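Local coordinates for class D beta-lactamase (Fusobacterium nucleatum subsp. polymorphum, PDB 4IED), which probably hydrolyses the beta-lactam ring of penicillins and related antibiotics, giving substituted beta-amino acids, at residues R100-K104 with V105-P109; V179-I182 with T183-E186; V88-D91 with S92-K95; F62-L65 with I66-N70. All coordinates share one frame; numbering follows the deposited sequence.

Contact 1 of 4, residues R100-K104 with V105-P109; sequences RYAIK and VSQVP
The carbonyl oxygen of Ala102 takes the backbone N-H of Gln107, with Ala102 O and Gln107 N 2.9 Å apart and the bond almost straight at 173°. The donor is tilted slightly from the carbonyl plane. Ser106, with positive phi, takes the chain out of the helix. Inside that loop Ser106 N makes a weak bond to Ile103 O at 3.2 Å. One residue earlier, Val105 N still bonds to Tyr101 O in the ordinary helical way, 3.1 Å away. On the flank of this helix end, Val105 sits on the Tyr101 ring. Its CG1 lies over one face, 3.9 Å from the ring centroid and shifted toward the hydroxyl end, a CH-pi contact; the other methyl, CG2, meets CE2 of Tyr101 at 3.7 Å. The ring gets there because Tyr101 CG stands anti to the backbone N (chi1 178°), which carries it along the helix toward the next turn. Gln107 points back at the helix and crosses Tyr101 at about a right angle, its extended chain bringing OE1 to 3.4 Å from Ala102 CB and to the edge of the Tyr101 ring, amide and ring planes 78° apart. Outside bonds fix that amide: OE1 accepts from Ser97, while NE2 serves the carbonyls of Trp93 and Lys95. Tyr101 OH is bonded to Ser92 O. This is a Schellman motif ending helix 99-105, and its positive-phi residue, Ser106, opens the Ser-X-Val sequence of class D enzymes, with OG hydrogen-bonded to Ser57 and to Lys196 of the Lys-Thr-Gly motif.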
ATOM      1  N   ARG A 100     -11.806  -7.901   3.935  1.00  5.33           N
ATOM      2  CA  ARG A 100     -12.291  -6.598   3.538  1.00  5.36           C
ATOM      3  C   ARG A 100     -12.286  -5.590   4.654  1.00  5.18           C
ATOM      4  O   ARG A 100     -11.734  -4.501   4.505  1.00  5.13           O
ATOM      5  CB  ARG A 100     -13.701  -6.722   2.947  1.00  5.64           C
ATOM      6  CG  ARG A 100     -14.312  -5.406   2.565  1.00  5.74           C
ATOM      7  CD  ARG A 100     -15.812  -5.529   2.156  1.00  6.12           C
ATOM      8  NE  ARG A 100     -16.022  -6.393   0.973  1.00  6.47           N
ATOM      9  CZ  ARG A 100     -15.762  -6.081  -0.289  1.00  6.70           C
ATOM     10  NH1 ARG A 100     -15.310  -4.845  -0.617  1.00  6.63           N
ATOM     11  NH2 ARG A 100     -15.936  -7.081  -1.162  1.00  7.05           N
ATOM     12  N   TYR A 101     -12.847  -5.963   5.810  1.00  5.15           N
ATOM     13  CA  TYR A 101     -12.826  -5.076   6.952  1.00  5.04           C
ATOM     14  C   TYR A 101     -11.437  -4.917   7.449  1.00  4.92           C
ATOM     15  O   TYR A 101     -10.997  -3.790   7.796  1.00  4.90           O
ATOM     16  CB  TYR A 101     -13.693  -5.695   8.031  1.00  5.11           C
ATOM     17  CG  TYR A 101     -13.688  -4.832   9.297  1.00  5.06           C
ATOM     18  CD1 TYR A 101     -14.479  -3.736   9.422  1.00  5.11           C
ATOM     19  CD2 TYR A 101     -12.893  -5.184  10.366  1.00  5.03           C
ATOM     20  CE1 TYR A 101     -14.436  -2.910  10.557  1.00  5.11           C
ATOM     21  CE2 TYR A 101     -12.845  -4.370  11.521  1.00  5.07           C
ATOM     22  CZ  TYR A 101     -13.615  -3.265  11.572  1.00  5.10           C
ATOM     23  OH  TYR A 101     -13.680  -2.415  12.656  1.00  5.18           O
ATOM     24  N   ALA A 102     -10.717  -6.022   7.501  1.00  4.92           N
ATOM     25  CA  ALA A 102      -9.361  -5.987   8.087  1.00  4.91           C
ATOM     26  C   ALA A 102      -8.436  -4.991   7.350  1.00  4.92           C
ATOM     27  O   ALA A 102      -7.677  -4.208   7.949  1.00  4.98           O
ATOM     28  CB  ALA A 102      -8.755  -7.317   8.112  1.00  4.97           C
ATOM     29  N   ILE A 103      -8.504  -4.942   6.026  1.00  4.95           N
ATOM     30  CA  ILE A 103      -7.628  -4.009   5.288  1.00  5.03           C
ATOM     31  C   ILE A 103      -8.051  -2.560   5.506  1.00  5.06           C
ATOM     32  O   ILE A 103      -7.198  -1.676   5.632  1.00  5.17           O
ATOM     33  CB  ILE A 103      -7.441  -4.388   3.814  1.00  5.14           C
ATOM     34  CG1 ILE A 103      -6.245  -3.659   3.193  1.00  5.30           C
ATOM     35  CG2 ILE A 103      -8.738  -4.024   3.005  1.00  5.20           C
ATOM     36  CD1 ILE A 103      -5.831  -4.163   1.806  1.00  5.47           C
ATOM     37  N   LYS A 104      -9.373  -2.317   5.619  1.00  5.02           N
ATOM     38  CA  LYS A 104      -9.863  -1.009   5.713  1.00  5.08           C
ATOM     39  C   LYS A 104      -9.446  -0.320   7.019  1.00  5.08           C
ATOM     40  O   LYS A 104      -9.198   0.898   7.065  1.00  5.21           O
ATOM     41  CB  LYS A 104     -11.393  -1.028   5.642  1.00  5.10           C
ATOM     42  CG  LYS A 104     -11.900  -1.238   4.225  1.00  5.25           C
ATOM     43  CD  LYS A 104     -13.400  -1.505   4.230  1.00  5.36           C
ATOM     44  CE  LYS A 104     -14.016  -1.715   2.850  1.00  5.64           C
ATOM     45  NZ  LYS A 104     -14.169  -0.465   2.081  1.00  5.86           N
ATOM     46  N   VAL A 105      -9.373  -1.131   8.080  1.00  5.01           N
ATOM     47  CA  VAL A 105      -8.975  -0.629   9.377  1.00  5.10           C
ATOM     48  C   VAL A 105      -7.492  -0.880   9.728  1.00  5.23           C
ATOM     49  O   VAL A 105      -6.997  -0.461  10.762  1.00  5.41           O
ATOM     50  CB  VAL A 105      -9.826  -1.160  10.554  1.00  5.07           C
ATOM     51  CG1 VAL A 105     -11.331  -0.937  10.172  1.00  5.02           C
ATOM     52  CG2 VAL A 105      -9.616  -2.617  10.850  1.00  5.03           C
ATOM     53  N   SER A 106      -6.832  -1.581   8.831  1.00  5.21           N
ATOM     54  CA  SER A 106      -5.400  -1.986   8.994  1.00  5.40           C
ATOM     55  C   SER A 106      -5.219  -2.881  10.216  1.00  5.46           C
ATOM     56  O   SER A 106      -4.362  -2.670  11.115  1.00  5.74           O
ATOM     57  CB  SER A 106      -4.520  -0.735   9.079  1.00  5.67           C
ATOM     58  OG  SER A 106      -3.205  -1.078   8.559  1.00  5.89           O
ATOM     59  N   GLN A 107      -6.072  -3.889  10.292  1.00  5.29           N
ATOM     60  CA  GLN A 107      -6.177  -4.788  11.447  1.00  5.38           C
ATOM     61  C   GLN A 107      -4.976  -5.756  11.469  1.00  5.56           C
ATOM     62  O   GLN A 107      -5.023  -6.882  10.968  1.00  5.49           O
ATOM     63  CB  GLN A 107      -7.536  -5.511  11.433  1.00  5.21           C
ATOM     64  CG  GLN A 107      -7.899  -6.293  12.704  1.00  5.35           C
ATOM     65  CD  GLN A 107      -9.262  -6.944  12.575  1.00  5.26           C
ATOM     66  OE1 GLN A 107      -9.594  -7.379  11.445  1.00  5.15           O
ATOM     67  NE2 GLN A 107      -9.964  -7.159  13.663  1.00  5.40           N
ATOM     68  N   VAL A 108      -3.867  -5.310  12.016  1.00  5.86           N
ATOM     69  CA  VAL A 108      -2.646  -6.111  12.005  1.00  6.43           C
ATOM     70  C   VAL A 108      -2.847  -7.499  12.490  1.00  6.39           C
ATOM     71  O   VAL A 108      -2.288  -8.391  11.878  1.00  6.29           O
ATOM     72  CB  VAL A 108      -1.551  -5.383  12.758  1.00  7.14           C
ATOM     73  CG1 VAL A 108      -0.201  -6.134  12.609  1.00  7.79           C
ATOM     74  CG2 VAL A 108      -1.276  -3.998  12.225  1.00  7.21           C
ATOM     75  N   PRO A 109      -3.571  -7.755  13.638  1.00  6.45           N
ATOM     76  CA  PRO A 109      -3.616  -9.173  14.014  1.00  6.74           C
ATOM     77  C   PRO A 109      -4.226 -10.098  13.005  1.00  6.24           C
ATOM     78  O   PRO A 109      -3.879 -11.324  12.938  1.00  6.59           O
ATOM     79  CB  PRO A 109      -4.428  -9.196  15.302  1.00  6.89           C
ATOM     80  CG  PRO A 109      -4.826  -7.735  15.565  1.00  7.28           C
ATOM     81  CD  PRO A 109      -4.203  -6.835  14.580  1.00  6.83           C
TER

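Contact 2 of 4, residues V179-I182 with T183-E186; sequences VKDI and TILE
Val179 offers its carbonyl to Thr183 twice over: Thr183 OG1 comes to 2.9 Å from Val179 O, and Thr183 N makes a weak bond to the same oxygen at 3.3 Å. The hydroxyl can turn this way because chi1 of 57° sets OG1 between the backbone N and the carbonyl carbon, folded back against the last helical turn. Lys180 O lies about as near, 3.0 Å from Thr183 OG1, though the position of this carbonyl oxygen is less certain. The ammonium end of Lys180 runs elsewhere, to Ser165 O. Here helix 173-182 gives way to 184-187, the outermost strand on one side of the six-stranded antiparallel sheet of the beta-lactamase fold, and Thr183 is the joint between them. Asp181 meets the start of that strand. Ile184 N reaches Asp181 O in a long, weak bond of 3.4 Å, while Ile184 CG1 rests on the same carbonyl oxygen. The CD1 tip goes on to 3.9 Å from Asp181 OD1; the other carboxylate oxygen, OD2, holds a salt bridge with Arg100. Ile182 presses CG1 against the backbone N of Thr183, and its carbonyl is tied across the joint by a water that donates to Ile182 O and to Ile184 O, 2.7 Å from each. Beyond it, Leu185 and Glu186 both face Leu193 in a classic beta bulge.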
ATOM      1  N   VAL A 179      -9.039  -7.505  -4.608  1.00  6.03           N
ATOM      2  CA  VAL A 179      -8.133  -6.573  -3.965  1.00  5.68           C
ATOM      3  C   VAL A 179      -8.405  -5.122  -4.410  1.00  5.54           C
ATOM      4  O   VAL A 179      -8.327  -4.163  -3.619  1.00  5.34           O
ATOM      5  CB  VAL A 179      -6.644  -6.996  -4.221  1.00  5.58           C
ATOM      6  CG1 VAL A 179      -5.679  -5.907  -3.664  1.00  5.27           C
ATOM      7  CG2 VAL A 179      -6.373  -8.333  -3.547  1.00  5.75           C
ATOM      8  N   LYS A 180      -8.763  -4.932  -5.669  1.00  5.69           N
ATOM      9  CA  LYS A 180      -9.219  -3.626  -6.106  1.00  5.66           C
ATOM     10  C   LYS A 180     -10.468  -3.208  -5.341  1.00  5.75           C
ATOM     11  O   LYS A 180     -10.527  -2.056  -4.858  1.00  5.61           O
ATOM     12  CB  LYS A 180      -9.579  -3.666  -7.608  1.00  6.01           C
ATOM     13  CG  LYS A 180      -8.369  -3.983  -8.528  1.00  6.36           C
ATOM     14  CD  LYS A 180      -8.796  -3.868 -10.003  1.00  7.05           C
ATOM     15  CE  LYS A 180      -8.985  -2.390 -10.383  1.00  7.48           C
ATOM     16  NZ  LYS A 180      -9.422  -2.236 -11.801  1.00  8.17           N
ATOM     17  N   ASP A 181     -11.440  -4.080  -5.172  1.00  6.02           N
ATOM     18  CA  ASP A 181     -12.671  -3.675  -4.549  1.00  6.18           C
ATOM     19  C   ASP A 181     -12.470  -3.253  -3.079  1.00  5.98           C
ATOM     20  O   ASP A 181     -13.042  -2.282  -2.606  1.00  6.00           O
ATOM     21  CB  ASP A 181     -13.654  -4.795  -4.617  1.00  6.57           C
ATOM     22  CG  ASP A 181     -15.082  -4.329  -4.390  1.00  6.93           C
ATOM     23  OD1 ASP A 181     -15.655  -3.642  -5.293  1.00  7.76           O
ATOM     24  OD2 ASP A 181     -15.695  -4.692  -3.347  1.00  7.32           O
ATOM     25  N   ILE A 182     -11.668  -3.994  -2.332  1.00  5.84           N
ATOM     26  CA  ILE A 182     -11.454  -3.688  -0.893  1.00  5.72           C
ATOM     27  C   ILE A 182     -10.654  -2.448  -0.615  1.00  5.44           C
ATOM     28  O   ILE A 182     -10.727  -1.935   0.504  1.00  5.42           O
ATOM     29  CB  ILE A 182     -10.842  -4.881  -0.141  1.00  5.73           C
ATOM     30  CG1 ILE A 182      -9.389  -5.150  -0.524  1.00  5.51           C
ATOM     31  CG2 ILE A 182     -11.763  -6.131  -0.334  1.00  6.10           C
ATOM     32  CD1 ILE A 182      -8.731  -6.362   0.051  1.00  5.58           C
ATOM     33  N   THR A 183      -9.899  -2.011  -1.605  1.00  5.29           N
ATOM     34  CA  THR A 183      -9.082  -0.819  -1.517  1.00  5.08           C
ATOM     35  C   THR A 183      -9.740   0.470  -1.998  1.00  5.15           C
ATOM     36  O   THR A 183      -9.055   1.534  -1.978  1.00  5.03           O
ATOM     37  CB  THR A 183      -7.713  -0.978  -2.199  1.00  4.92           C
ATOM     38  OG1 THR A 183      -7.922  -1.340  -3.574  1.00  5.04           O
ATOM     39  CG2 THR A 183      -6.770  -2.023  -1.478  1.00  4.85           C
ATOM     40  N   ILE A 184     -11.026   0.474  -2.321  1.00  5.40           N
ATOM     41  CA  ILE A 184     -11.704   1.665  -2.729  1.00  5.53           C
ATOM     42  C   ILE A 184     -11.747   2.636  -1.542  1.00  5.51           C
ATOM     43  O   ILE A 184     -12.288   2.283  -0.492  1.00  5.60           O
ATOM     44  CB  ILE A 184     -13.105   1.375  -3.252  1.00  5.88           C
ATOM     45  CG1 ILE A 184     -12.988   0.519  -4.537  1.00  5.96           C
ATOM     46  CG2 ILE A 184     -13.772   2.703  -3.479  1.00  6.06           C
ATOM     47  CD1 ILE A 184     -14.315  -0.012  -5.032  1.00  6.36           C
ATOM     48  N   LEU A 185     -11.295   3.848  -1.796  1.00  5.46           N
ATOM     49  CA  LEU A 185     -11.347   4.922  -0.805  1.00  5.50           C
ATOM     50  C   LEU A 185     -12.369   5.982  -1.104  1.00  5.79           C
ATOM     51  O   LEU A 185     -13.184   6.321  -0.285  1.00  6.00           O
ATOM     52  CB  LEU A 185      -9.962   5.538  -0.690  1.00  5.30           C
ATOM     53  CG  LEU A 185      -8.786   4.647  -0.188  1.00  5.06           C
ATOM     54  CD1 LEU A 185      -7.475   5.446  -0.295  1.00  4.95           C
ATOM     55  CD2 LEU A 185      -9.051   4.039   1.181  1.00  5.09           C
ATOM     56  N   GLU A 186     -12.409   6.445  -2.367  1.00  5.87           N
ATOM     57  CA  GLU A 186     -13.423   7.463  -2.735  1.00  6.22           C
ATOM     58  C   GLU A 186     -13.774   7.245  -4.176  1.00  6.42           C
ATOM     59  O   GLU A 186     -12.906   7.313  -5.087  1.00  6.25           O
ATOM     60  CB  GLU A 186     -12.811   8.873  -2.624  1.00  6.25           C
ATOM     61  CG  GLU A 186     -13.770   9.970  -3.024  1.00  6.72           C
ATOM     62  CD  GLU A 186     -13.314  11.426  -2.917  1.00  7.06           C
ATOM     63  OE1 GLU A 186     -12.174  11.622  -2.459  1.00  7.56           O
ATOM     64  OE2 GLU A 186     -14.085  12.342  -3.235  1.00  7.22           O
TER
HETATM   65  O   HOH W   1     -11.524   0.510   1.343  1.00  7.18           O

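Contact 3 of 4, residues V88-D91 with S92-K95; sequences VFLD and SWAK
The indole of Trp93 carries Leu90 on one face: Leu90 CB stands 3.8 Å from the centroid of the five-membered ring and only 8° off its normal, a CH-pi contact, while CD1 of the same leucine reaches past the rim on the NE1 side, near NE1 and CZ2. Val108 and Pro109, at the start of helix 108-130, lie on the other side of the ring plane. The segment that presents the ring is a 3-10 turn in the loop between helices 62-69 and 99-105, followed by an inverse gamma turn centred on Ala94. Two backbone bonds make the 3-10 turn, Trp93 N to Leu90 O at 2.9 Å and Ala94 N to Asp91 O at 3.0 Å. In both the donor stands well above the carbonyl plane, with a C=O...N angle of 122°, as the tight winding demands. Toward the six-membered ring, Phe89 sets its backbone N and CB near CE3 and CZ3. Val88 packs against the base of the indole side chain, its CB 3.8 Å from Trp93 CB, the two side chains sliding past each other in opposite directions; Val88 CG2 touches the methyl of Ala94. The indole N-H is spent on Val105 O of the neighbouring helix, which together with the aliphatic groups on its two sides settles how the ring is turned. On the exposed side Asp91 and Lys95 face each other without direct contact, OD2 and NZ being 4.7 Å apart. Two waters fill the interval, and one of them donates to Asp91 OD2 and accepts from Lys95 NZ, 2.9 Å from each.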
ATOM      1  N   VAL A  88      -5.308  -4.826  21.571  1.00 10.41           N
ATOM      2  CA  VAL A  88      -5.219  -4.327  20.188  1.00  9.86           C
ATOM      3  C   VAL A  88      -5.003  -2.863  20.230  1.00  9.59           C
ATOM      4  O   VAL A  88      -5.612  -2.166  20.998  1.00 10.51           O
ATOM      5  CB  VAL A  88      -6.469  -4.723  19.291  1.00  9.56           C
ATOM      6  CG1 VAL A  88      -6.502  -6.174  18.975  1.00  9.25           C
ATOM      7  CG2 VAL A  88      -7.755  -4.334  19.953  1.00  9.85           C
ATOM      8  N   PHE A  89      -4.180  -2.315  19.332  1.00  9.37           N
ATOM      9  CA  PHE A  89      -3.888  -0.926  19.429  1.00 10.20           C
ATOM     10  C   PHE A  89      -5.071  -0.023  19.126  1.00  9.10           C
ATOM     11  O   PHE A  89      -5.282   0.966  19.832  1.00  9.77           O
ATOM     12  CB  PHE A  89      -2.729  -0.536  18.533  1.00 12.02           C
ATOM     13  CG  PHE A  89      -2.271   0.861  18.767  1.00 15.42           C
ATOM     14  CD1 PHE A  89      -1.662   1.266  19.970  1.00 18.43           C
ATOM     15  CD2 PHE A  89      -2.423   1.770  17.757  1.00 18.61           C
ATOM     16  CE1 PHE A  89      -1.203   2.569  20.107  1.00 20.69           C
ATOM     17  CE2 PHE A  89      -1.980   3.077  17.899  1.00 19.84           C
ATOM     18  CZ  PHE A  89      -1.416   3.484  19.093  1.00 21.29           C
ATOM     19  N   LEU A  90      -5.840  -0.381  18.107  1.00  7.61           N
ATOM     20  CA  LEU A  90      -7.045   0.393  17.780  1.00  7.15           C
ATOM     21  C   LEU A  90      -8.298  -0.394  18.121  1.00  6.62           C
ATOM     22  O   LEU A  90      -8.376  -1.573  17.947  1.00  6.43           O
ATOM     23  CB  LEU A  90      -7.049   0.680  16.264  1.00  6.94           C
ATOM     24  CG  LEU A  90      -6.000   1.630  15.743  1.00  7.52           C
ATOM     25  CD1 LEU A  90      -6.001   1.731  14.222  1.00  7.24           C
ATOM     26  CD2 LEU A  90      -6.021   2.984  16.409  1.00  8.13           C
ATOM     27  N   ASP A  91      -9.264   0.329  18.632  1.00  6.61           N
ATOM     28  CA  ASP A  91     -10.503  -0.292  19.097  1.00  6.54           C
ATOM     29  C   ASP A  91     -11.284  -0.936  17.925  1.00  6.12           C
ATOM     30  O   ASP A  91     -11.972  -1.919  18.121  1.00  6.10           O
ATOM     31  CB  ASP A  91     -11.398   0.737  19.768  1.00  6.81           C
ATOM     32  CG  ASP A  91     -12.598   0.154  20.474  1.00  6.98           C
ATOM     33  OD1 ASP A  91     -12.420  -0.536  21.501  1.00  7.85           O
ATOM     34  OD2 ASP A  91     -13.769   0.409  19.992  1.00  6.95           O
ATOM     35  N   SER A  92     -11.114  -0.380  16.727  1.00  5.89           N
ATOM     36  CA  SER A  92     -11.707  -0.945  15.561  1.00  5.60           C
ATOM     37  C   SER A  92     -11.198  -2.335  15.256  1.00  5.52           C
ATOM     38  O   SER A  92     -11.824  -3.096  14.514  1.00  5.37           O
ATOM     39  CB  SER A  92     -11.533  -0.108  14.312  1.00  5.45           C
ATOM     40  OG  SER A  92     -10.123  -0.080  13.985  1.00  5.48           O
ATOM     41  N   TRP A  93     -10.068  -2.721  15.859  1.00  5.70           N
ATOM     42  CA  TRP A  93      -9.571  -4.097  15.674  1.00  5.69           C
ATOM     43  C   TRP A  93     -10.144  -5.129  16.622  1.00  5.87           C
ATOM     44  O   TRP A  93      -9.913  -6.320  16.415  1.00  5.88           O
ATOM     45  CB  TRP A  93      -8.018  -4.081  15.916  1.00  5.91           C
ATOM     46  CG  TRP A  93      -7.231  -3.172  15.006  1.00  5.84           C
ATOM     47  CD1 TRP A  93      -7.704  -2.423  13.975  1.00  5.61           C
ATOM     48  CD2 TRP A  93      -5.836  -3.003  15.027  1.00  6.09           C
ATOM     49  NE1 TRP A  93      -6.662  -1.724  13.397  1.00  5.70           N
ATOM     50  CE2 TRP A  93      -5.489  -2.075  14.028  1.00  6.01           C
ATOM     51  CE3 TRP A  93      -4.852  -3.506  15.854  1.00  6.47           C
ATOM     52  CZ2 TRP A  93      -4.160  -1.602  13.857  1.00  6.30           C
ATOM     53  CZ3 TRP A  93      -3.568  -3.005  15.667  1.00  6.76           C
ATOM     54  CH2 TRP A  93      -3.245  -2.146  14.670  1.00  6.67           C
ATOM     55  N   ALA A  94     -10.942  -4.695  17.588  1.00  6.03           N
ATOM     56  CA  ALA A  94     -11.393  -5.607  18.678  1.00  6.33           C
ATOM     57  C   ALA A  94     -12.709  -6.285  18.314  1.00  6.25           C
ATOM     58  O   ALA A  94     -13.715  -6.193  19.007  1.00  6.43           O
ATOM     59  CB  ALA A  94     -11.602  -4.785  19.922  1.00  6.64           C
ATOM     60  N   LYS A  95     -12.703  -6.985  17.150  1.00  6.02           N
ATOM     61  CA  LYS A  95     -13.857  -7.664  16.653  1.00  6.02           C
ATOM     62  C   LYS A  95     -13.472  -8.699  15.558  1.00  5.90           C
ATOM     63  O   LYS A  95     -12.463  -8.543  14.865  1.00  5.71           O
ATOM     64  CB  LYS A  95     -14.901  -6.667  16.157  1.00  5.91           C
ATOM     65  CG  LYS A  95     -14.424  -5.620  15.144  1.00  5.62           C
ATOM     66  CD  LYS A  95     -15.177  -4.308  15.216  1.00  5.62           C
ATOM     67  CE  LYS A  95     -14.747  -3.566  16.493  1.00  5.77           C
ATOM     68  NZ  LYS A  95     -15.602  -2.347  16.667  1.00  5.84           N
TER
HETATM   69  O   HOH W   2     -14.405   0.713  17.388  1.00  4.79           O
HETATM   70  O   HOH W   3     -15.343  -1.954  19.559  1.00  4.81           O

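Contact 4 of 4, residues F62-L65 with I66-N70; sequences FNTL and IGLEN
Four consecutive helical bonds run from Phe62, Asn63, Thr64 and Leu65 to Ile66, Gly67, Leu68 and Glu69, the straightest being Leu68 N to Thr64 O at 2.9 Å and 170°. Ile66 lies back along the helix, with CG1 3.3 Å from Phe62 O and CD1 following it over the same carbonyl. Leu68 does likewise two residues on: chi1 of -66° puts CG beside the backbone N and 3.4 Å from Thr64 O, and its CD1 lies 4.1 Å from Thr64 CG2, the two side chains pointing the same way. This is the buried helix 62-69, which begins just after the Ser-X-X-Lys motif that ends in the carboxylated lysine at position 60. Thr64 turns OG1 toward that start, where it is hydrogen-bonded to the backbone O of the modified lysine and to Tyr111 OH, while its methyl faces Val179 and Ile182 of helix 173-182. Glu69 rests CB on Leu65 O at 3.5 Å. Its chain then bends at CB-CG and delivers OE1 to the side-chain amide of Asn175 and the backbone N of Lys172.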
ATOM      1  N   PHE A  62      -0.870  -6.708  -0.977  1.00  4.71           N
ATOM      2  CA  PHE A  62      -0.327  -7.887  -1.537  1.00  4.88           C
ATOM      3  C   PHE A  62      -0.404  -9.125  -0.706  1.00  5.01           C
ATOM      4  O   PHE A  62      -0.463 -10.241  -1.225  1.00  5.20           O
ATOM      5  CB  PHE A  62       1.074  -7.559  -2.095  1.00  4.93           C
ATOM      6  CG  PHE A  62       0.979  -6.533  -3.158  1.00  4.89           C
ATOM      7  CD1 PHE A  62       0.567  -6.886  -4.443  1.00  5.04           C
ATOM      8  CD2 PHE A  62       1.209  -5.182  -2.949  1.00  4.77           C
ATOM      9  CE1 PHE A  62       0.358  -5.945  -5.404  1.00  5.05           C
ATOM     10  CE2 PHE A  62       1.047  -4.262  -3.930  1.00  4.78           C
ATOM     11  CZ  PHE A  62       0.635  -4.620  -5.163  1.00  4.93           C
ATOM     12  N   ASN A  63      -0.333  -9.008   0.643  1.00  4.97           N
ATOM     13  CA  ASN A  63      -0.610 -10.096   1.519  1.00  5.14           C
ATOM     14  C   ASN A  63      -2.035 -10.642   1.187  1.00  5.20           C
ATOM     15  O   ASN A  63      -2.210 -11.890   1.085  1.00  5.42           O
ATOM     16  CB  ASN A  63      -0.439  -9.614   2.981  1.00  5.12           C
ATOM     17  CG  ASN A  63      -0.288 -10.741   3.988  1.00  5.37           C
ATOM     18  OD1 ASN A  63      -0.299 -11.921   3.705  1.00  5.56           O
ATOM     19  ND2 ASN A  63      -0.130 -10.355   5.286  1.00  5.43           N
ATOM     20  N   THR A  64      -2.996  -9.750   1.006  1.00  5.07           N
ATOM     21  CA  THR A  64      -4.356 -10.216   0.669  1.00  5.18           C
ATOM     22  C   THR A  64      -4.360 -11.011  -0.655  1.00  5.34           C
ATOM     23  O   THR A  64      -4.933 -12.110  -0.725  1.00  5.57           O
ATOM     24  CB  THR A  64      -5.299  -9.034   0.433  1.00  5.07           C
ATOM     25  OG1 THR A  64      -5.294  -8.151   1.615  1.00  4.97           O
ATOM     26  CG2 THR A  64      -6.731  -9.514   0.193  1.00  5.25           C
ATOM     27  N   LEU A  65      -3.608 -10.502  -1.662  1.00  5.26           N
ATOM     28  CA  LEU A  65      -3.608 -11.187  -2.987  1.00  5.48           C
ATOM     29  C   LEU A  65      -3.015 -12.551  -2.882  1.00  5.72           C
ATOM     30  O   LEU A  65      -3.557 -13.534  -3.404  1.00  5.99           O
ATOM     31  CB  LEU A  65      -2.854 -10.319  -3.948  1.00  5.40           C
ATOM     32  CG  LEU A  65      -2.789 -10.738  -5.362  1.00  5.65           C
ATOM     33  CD1 LEU A  65      -4.161 -10.892  -6.046  1.00  5.82           C
ATOM     34  CD2 LEU A  65      -1.872  -9.911  -6.214  1.00  5.63           C
ATOM     35  N   ILE A  66      -1.900 -12.701  -2.159  1.00  5.68           N
ATOM     36  CA  ILE A  66      -1.306 -13.997  -1.988  1.00  5.96           C
ATOM     37  C   ILE A  66      -2.185 -14.925  -1.178  1.00  6.13           C
ATOM     38  O   ILE A  66      -2.303 -16.132  -1.451  1.00  6.45           O
ATOM     39  CB  ILE A  66       0.067 -13.882  -1.293  1.00  5.93           C
ATOM     40  CG1 ILE A  66       1.036 -13.074  -2.190  1.00  5.86           C
ATOM     41  CG2 ILE A  66       0.664 -15.194  -0.961  1.00  6.26           C
ATOM     42  CD1 ILE A  66       2.267 -12.523  -1.468  1.00  5.79           C
ATOM     43  N   GLY A  67      -2.871 -14.434  -0.160  1.00  5.97           N
ATOM     44  CA  GLY A  67      -3.820 -15.258   0.578  1.00  6.18           C
ATOM     45  C   GLY A  67      -4.974 -15.791  -0.237  1.00  6.38           C
ATOM     46  O   GLY A  67      -5.327 -16.932  -0.108  1.00  6.70           O
ATOM     47  N   LEU A  68      -5.545 -14.890  -1.057  1.00  6.22           N
ATOM     48  CA  LEU A  68      -6.587 -15.361  -1.979  1.00  6.48           C
ATOM     49  C   LEU A  68      -6.069 -16.378  -2.939  1.00  6.78           C
ATOM     50  O   LEU A  68      -6.769 -17.385  -3.181  1.00  7.14           O
ATOM     51  CB  LEU A  68      -7.164 -14.175  -2.753  1.00  6.31           C
ATOM     52  CG  LEU A  68      -7.947 -13.129  -1.908  1.00  6.10           C
ATOM     53  CD1 LEU A  68      -8.128 -11.895  -2.780  1.00  5.94           C
ATOM     54  CD2 LEU A  68      -9.254 -13.741  -1.367  1.00  6.37           C
ATOM     55  N   GLU A  69      -4.864 -16.147  -3.489  1.00  6.69           N
ATOM     56  CA  GLU A  69      -4.366 -17.064  -4.539  1.00  7.05           C
ATOM     57  C   GLU A  69      -4.178 -18.485  -3.985  1.00  7.40           C
ATOM     58  O   GLU A  69      -4.384 -19.494  -4.681  1.00  7.82           O
ATOM     59  CB  GLU A  69      -3.056 -16.494  -5.125  1.00  6.93           C
ATOM     60  CG  GLU A  69      -2.683 -17.091  -6.458  1.00  7.54           C
ATOM     61  CD  GLU A  69      -3.504 -16.611  -7.677  1.00  7.84           C
ATOM     62  OE1 GLU A  69      -4.390 -15.816  -7.553  1.00  7.72           O
ATOM     63  OE2 GLU A  69      -3.200 -17.207  -8.719  1.00  9.53           O
ATOM     64  N   ASN A  70      -3.812 -18.562  -2.686  1.00  7.27           N
ATOM     65  CA  ASN A  70      -3.638 -19.809  -2.007  1.00  7.61           C
ATOM     66  C   ASN A  70      -4.893 -20.390  -1.360  1.00  7.81           C
ATOM     67  O   ASN A  70      -4.844 -21.395  -0.630  1.00  8.13           O
ATOM     68  CB  ASN A  70      -2.505 -19.719  -0.981  1.00  7.50           C
ATOM     69  CG  ASN A  70      -1.146 -19.618  -1.650  1.00  7.52           C
ATOM     70  OD1 ASN A  70      -0.544 -18.513  -1.726  1.00  7.45           O
ATOM     71  ND2 ASN A  70      -0.674 -20.666  -2.069  1.00  7.92           N
TER

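From the N terminus the order is contact 4, contact 3, contact 1, contact 2. Each closes only a short local turn before the next one opens, so none nests in or crosses another. Contact 4, in helix 62-69, packs Thr64 and Leu68 against Val179 and Ile182 of contact 2, and Thr64 also meets Ile103 of contact 1. Contact 3, on the long loop after that helix, is hydrogen-bonded to contact 1 through the Tyr101 and Gln107 side chains. Contacts 1 and 2 meet by a salt bridge and isoleucine packing, joining helix 99-105 to the end of helix 173-182, which runs on into edge strand 184-187. Contact 3 touches neither contact 2 nor contact 4.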